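Local coordinates for protein endo-xylogalacturonan hydrolase A (Aspergillus tubingensis, PDB 4C2L) that hydrolyses xylogalacturonan, the xylose-substituted galacturonan of the hairy regions of pectin, as a secreted fungal glycoside hydrolase of family 28, at residues V291-A297 with G330-Y336; S228-G234 with T257-K263; N314-A318 with G346-T350. Residues are numbered along the deposited sequence.

Contact 1: V291-A297 with G330-Y336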
loop_
_atom_site.group_PDB
_atom_site.type_symbol
_atom_site.label_atom_id
_atom_site.label_comp_id
_atom_site.label_asym_id
_atom_site.label_seq_id
_atom_site.Cartn_x
_atom_site.Cartn_y
_atom_site.Cartn_z
ATOM N N VAL A 291 4.694 3.331 17.509
ATOM C CA VAL A 291 3.920 4.496 17.143
ATOM C C VAL A 291 4.768 5.724 17.509
ATOM O O VAL A 291 5.174 5.902 18.668
ATOM C CB VAL A 291 2.555 4.508 17.880
ATOM C CG1 VAL A 291 1.711 5.704 17.463
ATOM C CG2 VAL A 291 1.810 3.193 17.624
ATOM N N ASP A 292 5.057 6.548 16.509
ATOM C CA ASP A 292 5.838 7.765 16.715
ATOM C C ASP A 292 5.072 8.940 16.147
ATOM O O ASP A 292 5.145 9.227 14.950
ATOM C CB ASP A 292 7.216 7.612 16.061
ATOM C CG ASP A 292 8.065 8.879 16.140
ATOM O OD1 ASP A 292 7.620 9.889 16.735
ATOM O OD2 ASP A 292 9.176 8.858 15.563
ATOM N N ASN A 293 4.312 9.612 17.009
ATOM C CA ASN A 293 3.579 10.810 16.628
ATOM C C ASN A 293 2.495 10.543 15.567
ATOM O O ASN A 293 2.165 11.416 14.774
ATOM C CB ASN A 293 4.559 11.914 16.153
ATOM C CG ASN A 293 3.931 13.286 16.164
ATOM O OD1 ASN A 293 3.258 13.656 17.120
ATOM N ND2 ASN A 293 4.141 14.054 15.094
ATOM N N SER A 294 1.938 9.333 15.564
ATOM C CA SER A 294 0.786 9.027 14.710
ATOM C C SER A 294 -0.508 9.424 15.421
ATOM O O SER A 294 -0.557 9.422 16.650
ATOM C CB SER A 294 0.795 7.553 14.339
ATOM O OG SER A 294 1.911 7.290 13.496
ATOM N N ASP A 295 -1.550 9.785 14.679
ATOM C CA ASP A 295 -2.743 10.349 15.333
ATOM C C ASP A 295 -3.523 9.334 16.178
ATOM O O ASP A 295 -3.987 9.658 17.271
ATOM C CB ASP A 295 -3.655 11.058 14.334
ATOM C CG ASP A 295 -2.941 12.176 13.581
ATOM O OD1 ASP A 295 -2.064 12.847 14.171
ATOM O OD2 ASP A 295 -3.264 12.369 12.391
ATOM N N TYR A 296 -3.675 8.121 15.664
ATOM C CA TYR A 296 -4.198 7.000 16.436
ATOM C C TYR A 296 -3.224 5.851 16.314
ATOM O O TYR A 296 -2.591 5.664 15.267
ATOM C CB TYR A 296 -5.540 6.517 15.871
ATOM C CG TYR A 296 -6.750 7.388 16.102
ATOM C CD1 TYR A 296 -7.072 7.869 17.376
ATOM C CD2 TYR A 296 -7.626 7.660 15.053
ATOM C CE1 TYR A 296 -8.208 8.641 17.575
ATOM C CE2 TYR A 296 -8.765 8.424 15.245
ATOM C CZ TYR A 296 -9.049 8.904 16.511
ATOM O OH TYR A 296 -10.183 9.667 16.692
ATOM N N ALA A 297 -3.130 5.044 17.364
ATOM C CA ALA A 297 -2.373 3.819 17.313
ATOM C C ALA A 297 -3.161 2.772 16.526
ATOM O O ALA A 297 -2.592 2.000 15.759
ATOM C CB ALA A 297 -2.094 3.314 18.719
ATOM N N GLY A 330 4.880 3.387 22.089
ATOM C CA GLY A 330 5.143 4.717 21.588
ATOM C C GLY A 330 4.132 5.744 22.029
ATOM O O GLY A 330 3.379 5.530 22.988
ATOM N N THR A 331 4.120 6.863 21.313
ATOM C CA THR A 331 3.374 8.044 21.691
ATOM C C THR A 331 2.637 8.547 20.471
ATOM O O THR A 331 3.230 8.681 19.393
ATOM C CB THR A 331 4.332 9.156 22.198
ATOM O OG1 THR A 331 5.254 8.592 23.140
ATOM C CG2 THR A 331 3.570 10.278 22.871
ATOM N N THR A 332 1.351 8.834 20.643
ATOM C CA THR A 332 0.555 9.435 19.586
ATOM C C THR A 332 0.831 10.939 19.486
ATOM O O THR A 332 1.566 11.503 20.297
ATOM C CB THR A 332 -0.955 9.197 19.782
ATOM O OG1 THR A 332 -1.346 9.607 21.103
ATOM C CG2 THR A 332 -1.312 7.713 19.577
ATOM N N SER A 333 0.231 11.571 18.486
ATOM C CA SER A 333 0.311 13.008 18.295
ATOM C C SER A 333 -0.607 13.752 19.269
ATOM O O SER A 333 -1.383 13.133 20.001
ATOM C CB SER A 333 -0.108 13.354 16.868
ATOM O OG SER A 333 -1.513 13.249 16.733
ATOM N N ASP A 334 -0.532 15.082 19.237
ATOM C CA ASP A 334 -1.427 15.959 19.998
ATOM C C ASP A 334 -2.865 15.907 19.514
ATOM O O ASP A 334 -3.773 16.288 20.241
ATOM C CB ASP A 334 -0.977 17.424 19.871
ATOM C CG ASP A 334 0.347 17.692 20.533
ATOM O OD1 ASP A 334 0.669 17.040 21.552
ATOM O OD2 ASP A 334 1.072 18.582 20.033
ATOM N N LYS A 335 -3.075 15.449 18.281
ATOM C CA LYS A 335 -4.332 15.702 17.599
ATOM C C LYS A 335 -5.568 15.222 18.364
ATOM O O LYS A 335 -6.532 15.969 18.508
ATOM C CB LYS A 335 -4.333 15.091 16.201
ATOM C CG LYS A 335 -5.607 15.400 15.445
ATOM C CD LYS A 335 -5.547 14.897 14.019
ATOM C CE LYS A 335 -6.779 15.357 13.263
ATOM N NZ LYS A 335 -6.698 14.881 11.860
ATOM N N TYR A 336 -5.543 13.971 18.816
ATOM C CA TYR A 336 -6.717 13.385 19.478
ATOM C C TYR A 336 -6.527 13.163 20.975
ATOM O O TYR A 336 -7.431 12.660 21.652
ATOM C CB TYR A 336 -7.113 12.068 18.806
ATOM C CG TYR A 336 -7.548 12.223 17.371
ATOM C CD1 TYR A 336 -8.660 12.999 17.037
ATOM C CD2 TYR A 336 -6.855 11.579 16.344
ATOM C CE1 TYR A 336 -9.069 13.132 15.712
ATOM C CE2 TYR A 336 -7.259 11.704 15.021
ATOM C CZ TYR A 336 -8.357 12.478 14.711
ATOM O OH TYR A 336 -8.750 12.598 13.396
HETATM O O HOH W 1 1.895 16.035 17.950
HETATM O O HOH W 2 3.972 12.530 19.840
HETATM O O HOH W 3 -3.633 11.999 18.509
HETATM O O HOH W 4 -5.749 12.190 11.409
#
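This is a contact between successive coils of the right-handed parallel beta-helix of a family 28 hydrolase, made where both coils turn a corner between sheets. The backbone register is parallel: Thr331 N donates to Val291 O (3.0 Å) and Asn293 N to Thr331 O (2.8 Å). Past the corner, Ser333 N reaches Ser294 O at 2.9 Å. Gly330 has phi/psi of 113/-162, and a CB there would clash with Val291 O, so glycine is required. Ser333 OG donates to Asp295 OD1 (2.7 Å) and accepts from Lys335 N (3.1 Å), closing an ST turn. The rings of Tyr296 and Tyr336 form an offset stack, with centroids 4.2 Å apart and planes at 7°; Tyr296 OH is also hydrogen-bonded to Asn342 ND2. Asp295 OD2 and Lys335 NZ, 4.3 Å apart, are too distant for a salt bridge and share water 4 (2.7 and 2.9 Å). As the ladder gives out, side-chain hydrogen bonding, ring stacking and bridging water supplement the remaining backbone bond, Ser333 N to Ser294 O.

Contact 2: S228-G234 with T257-K263. With NAG (2-acetamido-2-deoxy-beta-D-glucopyranose), chain D; SO4 (sulfate ion), chain H.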
loop_
_atom_site.group_PDB
_atom_site.type_symbol
_atom_site.label_atom_id
_atom_site.label_comp_id
_atom_site.label_asym_id
_atom_site.label_seq_id
_atom_site.Cartn_x
_atom_site.Cartn_y
_atom_site.Cartn_z
ATOM N N SER A 228 8.991 0.538 7.751
ATOM C CA SER A 228 8.922 1.873 8.302
ATOM C C SER A 228 8.087 2.739 7.371
ATOM O O SER A 228 8.298 2.729 6.157
ATOM C CB SER A 228 10.330 2.457 8.442
ATOM O OG SER A 228 10.237 3.812 8.820
ATOM N N CYS A 229 7.145 3.478 7.944
ATOM C CA CYS A 229 6.233 4.333 7.169
ATOM C C CYS A 229 6.176 5.719 7.795
ATOM O O CYS A 229 5.903 5.856 8.996
ATOM C CB CYS A 229 4.810 3.756 7.157
ATOM S SG CYS A 229 4.699 1.958 6.938
ATOM N N THR A 230 6.395 6.746 6.980
ATOM C CA THR A 230 6.368 8.126 7.462
ATOM C C THR A 230 5.355 8.932 6.669
ATOM O O THR A 230 5.429 8.977 5.446
ATOM C CB THR A 230 7.760 8.787 7.330
ATOM O OG1 THR A 230 8.719 8.041 8.082
ATOM C CG2 THR A 230 7.733 10.200 7.845
ATOM N N GLY A 231 4.406 9.545 7.365
ATOM C CA GLY A 231 3.409 10.389 6.727
ATOM C C GLY A 231 2.257 9.617 6.115
ATOM O O GLY A 231 1.430 10.191 5.407
ATOM N N SER A 232 2.180 8.326 6.432
ATOM C CA SER A 232 1.200 7.441 5.810
ATOM C C SER A 232 -0.181 7.473 6.486
ATOM O O SER A 232 -0.397 8.196 7.453
ATOM C CB SER A 232 1.769 6.013 5.761
ATOM O OG SER A 232 1.622 5.361 7.012
ATOM N N HIS A 233 -1.119 6.704 5.945
ATOM C CA HIS A 233 -2.419 6.505 6.578
ATOM C C HIS A 233 -2.478 5.155 7.258
ATOM O O HIS A 233 -3.555 4.672 7.606
ATOM C CB HIS A 233 -3.516 6.645 5.542
ATOM C CG HIS A 233 -3.674 8.045 5.001
ATOM N ND1 HIS A 233 -4.652 8.375 4.126
ATOM C CD2 HIS A 233 -2.949 9.215 5.247
ATOM C CE1 HIS A 233 -4.558 9.686 3.825
ATOM N NE2 HIS A 233 -3.519 10.201 4.517
ATOM N N GLY A 234 -1.314 4.533 7.433
ATOM C CA GLY A 234 -1.166 3.309 8.231
ATOM C C GLY A 234 -1.152 1.983 7.487
ATOM O O GLY A 234 -1.225 1.951 6.258
ATOM N N THR A 257 7.277 0.394 12.083
ATOM C CA THR A 257 7.536 1.693 12.697
ATOM C C THR A 257 6.742 2.729 11.924
ATOM O O THR A 257 7.034 3.005 10.751
ATOM C CB THR A 257 9.033 2.018 12.665
ATOM O OG1 THR A 257 9.739 0.978 13.350
ATOM C CG2 THR A 257 9.319 3.394 13.347
ATOM N N MET A 258 5.727 3.282 12.590
ATOM C CA MET A 258 4.762 4.177 11.987
ATOM C C MET A 258 4.984 5.580 12.546
ATOM O O MET A 258 4.741 5.842 13.735
ATOM C CB MET A 258 3.334 3.689 12.289
ATOM C CG MET A 258 3.076 2.236 11.882
ATOM S SD MET A 258 3.467 1.866 10.157
ATOM C CE MET A 258 2.157 2.757 9.355
ATOM N N ILE A 259 5.467 6.463 11.684
ATOM C CA ILE A 259 5.893 7.799 12.075
ATOM C C ILE A 259 4.983 8.829 11.412
ATOM O O ILE A 259 4.778 8.780 10.194
ATOM C CB ILE A 259 7.352 8.045 11.606
ATOM C CG1 ILE A 259 8.294 6.983 12.189
ATOM C CG2 ILE A 259 7.786 9.460 11.963
ATOM C CD1 ILE A 259 9.621 6.840 11.461
ATOM N N ASN A 260 4.422 9.751 12.197
ATOM C CA ASN A 260 3.615 10.836 11.641
ATOM C C ASN A 260 2.515 10.344 10.713
ATOM O O ASN A 260 2.237 10.966 9.688
ATOM C CB ASN A 260 4.504 11.804 10.845
ATOM C CG ASN A 260 5.429 12.604 11.725
ATOM O OD1 ASN A 260 5.351 12.539 12.950
ATOM N ND2 ASN A 260 6.326 13.362 11.100
ATOM N N SER A 261 1.896 9.221 11.061
ATOM C CA SER A 261 0.851 8.646 10.233
ATOM C C SER A 261 -0.530 9.006 10.814
ATOM O O SER A 261 -0.640 9.366 11.995
ATOM C CB SER A 261 1.075 7.132 10.095
ATOM O OG SER A 261 2.298 6.867 9.384
ATOM N N THR A 262 -1.574 8.951 9.999
ATOM C CA THR A 262 -2.901 9.295 10.533
ATOM C C THR A 262 -3.387 8.211 11.495
ATOM O O THR A 262 -4.078 8.499 12.465
ATOM C CB THR A 262 -3.952 9.526 9.429
ATOM O OG1 THR A 262 -4.007 8.375 8.585
ATOM C CG2 THR A 262 -3.625 10.780 8.594
ATOM N N LYS A 263 -3.051 6.965 11.194
ATOM C CA LYS A 263 -3.225 5.839 12.124
ATOM C C LYS A 263 -2.051 4.917 11.887
ATOM O O LYS A 263 -1.524 4.850 10.774
ATOM C CB LYS A 263 -4.565 5.108 11.916
ATOM C CG LYS A 263 -4.690 4.370 10.581
ATOM C CD LYS A 263 -6.040 3.680 10.426
ATOM C CE LYS A 263 -6.121 2.856 9.139
ATOM N NZ LYS A 263 -6.195 3.717 7.931
HETATM C C1 NAG D . 7.212 14.181 11.884
HETATM C C2 NAG D . 8.417 14.629 11.071
HETATM C C3 NAG D . 9.233 15.696 11.806
HETATM C C4 NAG D . 8.335 16.830 12.284
HETATM C C5 NAG D . 7.211 16.219 13.124
HETATM C C6 NAG D . 6.269 17.276 13.685
HETATM C C7 NAG D . 9.704 13.060 9.717
HETATM C C8 NAG D . 10.613 11.872 9.800
HETATM N N2 NAG D . 9.287 13.493 10.895
HETATM O O3 NAG D . 10.235 16.171 10.932
HETATM O O4 NAG D . 9.080 17.760 13.052
HETATM O O5 NAG D . 6.470 15.306 12.313
HETATM O O6 NAG D . 5.681 17.971 12.611
HETATM O O7 NAG D . 9.388 13.579 8.641
HETATM S S SO4 H . -8.267 7.460 4.669
HETATM O O1 SO4 H . -8.634 8.892 4.730
HETATM O O2 SO4 H . -9.494 6.639 4.732
HETATM O O3 SO4 H . -7.417 7.158 5.840
HETATM O O4 SO4 H . -7.510 7.150 3.430
#
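Ser228 begins the contact in parallel register with Thr257, their CA atoms 4.6 Å apart and their side chains on the same face of the sheet. Cys229, directed to the opposite face with Met258, donates from N to Thr257 O (2.8 Å) and accepts at O from Ile259 N (2.8 Å); its SG, in a disulfide with Cys212, lies 3.4 Å from Met258 SD. Thr230 shares the face of Ser228, its OG1 3.7 Å from Ile259 CD1. Strands 228-230 and 257-259 run 7° from parallel, the stacking of adjacent coils in the right-handed parallel beta-helix of family 28. At positive phi (81°), Gly231 leads out of the strand and closes the ladder from its N to Ile259 O (3.0 Å). Beside it Asn260 carries an N-linked NAG (ND2–C1 1.4 Å), its OD1 hydrogen-bonded to Asn293 ND2 of the next coil. Ser232 OG and Ser261 OG share a hydrogen bond (2.9 Å); Ser232 OG also accepts from Gly234 N (3.1 Å), an ST turn, while Ser232 O receives Thr262 N (2.9 Å). The turn presents His233, an active-site residue by similarity, beside the likely proton donor Asp210. His233 ND1 donates to O4 of a sulfate probably from the crystallisation liquor (3.2 Å), and Lys263 NZ donates to His233 O (2.8 Å). Gly234, at phi/psi 98/-180, brings its CA to 3.0 Å from Lys263 O, where a CB would clash.

Contact 3: N314-A318 with G346-T350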
loop_
_atom_site.group_PDB
_atom_site.type_symbol
_atom_site.label_atom_id
_atom_site.label_comp_id
_atom_site.label_asym_id
_atom_site.label_seq_id
_atom_site.Cartn_x
_atom_site.Cartn_y
_atom_site.Cartn_z
ATOM N N ASN A 314 -28.443 2.644 8.575
ATOM C CA ASN A 314 -27.815 1.558 7.825
ATOM C C ASN A 314 -26.583 1.036 8.564
ATOM O O ASN A 314 -25.452 1.402 8.216
ATOM C CB ASN A 314 -27.405 2.037 6.433
ATOM C CG ASN A 314 -28.576 2.565 5.631
ATOM O OD1 ASN A 314 -29.312 1.800 5.008
ATOM N ND2 ASN A 314 -28.742 3.878 5.629
ATOM N N PRO A 315 -26.793 0.188 9.583
ATOM C CA PRO A 315 -25.679 -0.186 10.447
ATOM C C PRO A 315 -24.624 -1.019 9.721
ATOM O O PRO A 315 -24.921 -1.699 8.731
ATOM C CB PRO A 315 -26.351 -1.012 11.558
ATOM C CG PRO A 315 -27.804 -0.654 11.481
ATOM C CD PRO A 315 -28.054 -0.443 10.023
ATOM N N GLY A 316 -23.395 -0.948 10.217
ATOM C CA GLY A 316 -22.327 -1.798 9.717
ATOM C C GLY A 316 -22.530 -3.218 10.216
ATOM O O GLY A 316 -22.979 -3.427 11.348
ATOM N N ASN A 317 -22.222 -4.195 9.367
ATOM C CA ASN A 317 -22.340 -5.610 9.742
ATOM C C ASN A 317 -21.104 -6.418 9.372
ATOM O O ASN A 317 -21.165 -7.626 9.112
ATOM C CB ASN A 317 -23.626 -6.245 9.191
ATOM C CG ASN A 317 -23.793 -6.053 7.694
ATOM O OD1 ASN A 317 -22.817 -5.966 6.945
ATOM N ND2 ASN A 317 -25.052 -5.962 7.250
ATOM N N ALA A 318 -19.957 -5.740 9.377
ATOM C CA ALA A 318 -18.705 -6.408 9.045
ATOM C C ALA A 318 -18.433 -7.566 10.011
ATOM O O ALA A 318 -18.720 -7.482 11.203
ATOM C CB ALA A 318 -17.551 -5.415 9.055
ATOM N N GLY A 346 -19.077 -1.990 13.964
ATOM C CA GLY A 346 -20.443 -1.825 13.474
ATOM C C GLY A 346 -21.459 -2.423 14.434
ATOM O O GLY A 346 -21.167 -3.375 15.147
ATOM N N ALA A 347 -22.651 -1.844 14.453
ATOM C CA ALA A 347 -23.690 -2.263 15.397
ATOM C C ALA A 347 -24.177 -3.680 15.153
ATOM O O ALA A 347 -24.556 -4.374 16.099
ATOM C CB ALA A 347 -24.862 -1.292 15.353
ATOM N N ASP A 348 -24.176 -4.109 13.894
ATOM C CA ASP A 348 -24.663 -5.438 13.533
ATOM C C ASP A 348 -23.558 -6.406 13.147
ATOM O O ASP A 348 -23.823 -7.460 12.568
ATOM C CB ASP A 348 -25.643 -5.344 12.364
ATOM C CG ASP A 348 -26.939 -4.666 12.743
ATOM O OD1 ASP A 348 -27.085 -4.263 13.919
ATOM O OD2 ASP A 348 -27.800 -4.531 11.851
ATOM N N GLY A 349 -22.317 -6.058 13.464
ATOM C CA GLY A 349 -21.214 -6.893 13.035
ATOM C C GLY A 349 -20.609 -7.718 14.149
ATOM O O GLY A 349 -21.099 -7.724 15.292
ATOM N N THR A 350 -19.539 -8.412 13.807
ATOM C CA THR A 350 -18.733 -9.129 14.774
ATOM C C THR A 350 -17.430 -8.365 14.911
ATOM O O THR A 350 -16.812 -8.005 13.907
ATOM C CB THR A 350 -18.467 -10.561 14.282
ATOM O OG1 THR A 350 -19.722 -11.178 13.944
ATOM C CG2 THR A 350 -17.793 -11.391 15.348
HETATM O O HOH W 5 -23.198 0.495 12.812
HETATM O O HOH W 6 -27.249 -6.148 9.318
#
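Asp348 and Gly316 lose the most surface here, 56 Å² and 44 Å², followed by Pro315 and Ala318 with 42 Å² each. Asp348 N donates to Gly316 O at 2.9 Å, while its carboxylate lies beside the proline, Asp348 OD2 being 3.8 Å from Pro315 CB. Water 6 links that OD2 (3.1 Å) to Asn317 ND2 (3.0 Å). Gly316 faces the start of a type I beta turn running from Gly346 to Gly349, whose internal bond, Gly349 N to Gly346 O, is weak at 3.4 Å. The two loops lead into strands 319-329 and 350-358, parallel neighbours in the beta-helix, so the contact joins adjacent coils at the entry to their sheet pairing. Glycine suits the close approach: a CB on Gly346 would clash with Gly316 O, and one on Gly349 with Ala318 O. Water 5 spans Gly316 N (3.0 Å) and Ala347 N (2.9 Å). Beyond the turn, Thr350, the first residue of strand 350-358, donates from N to Ala318 O (2.9 Å), one residue ahead of strand 319-329.

Contacts 1 and 2 are partly buried neighbours, their centres 10 Å apart, joined through adjacent strands 279-294 and 246-259 (Asp292 N to Met258 O, 2.9 Å) and through the turns after them (Asp295 N to Ser261 O, 2.9 Å), both probable hydrogen bonds. Contact 3 is a surface contact, its centre about 27 Å from the centre of each of the other two. Contacts 1 and 3 nevertheless share one element, strand 319-329, with 314-318 leading into it and 330-336 following it. The chemistry varies accordingly. Contact 2 has the most regular ladder and includes an active-site histidine assigned by similarity; contact 1 adds a tyrosine stack and four waters; contact 3 relies on two backbone bonds, glycines and water.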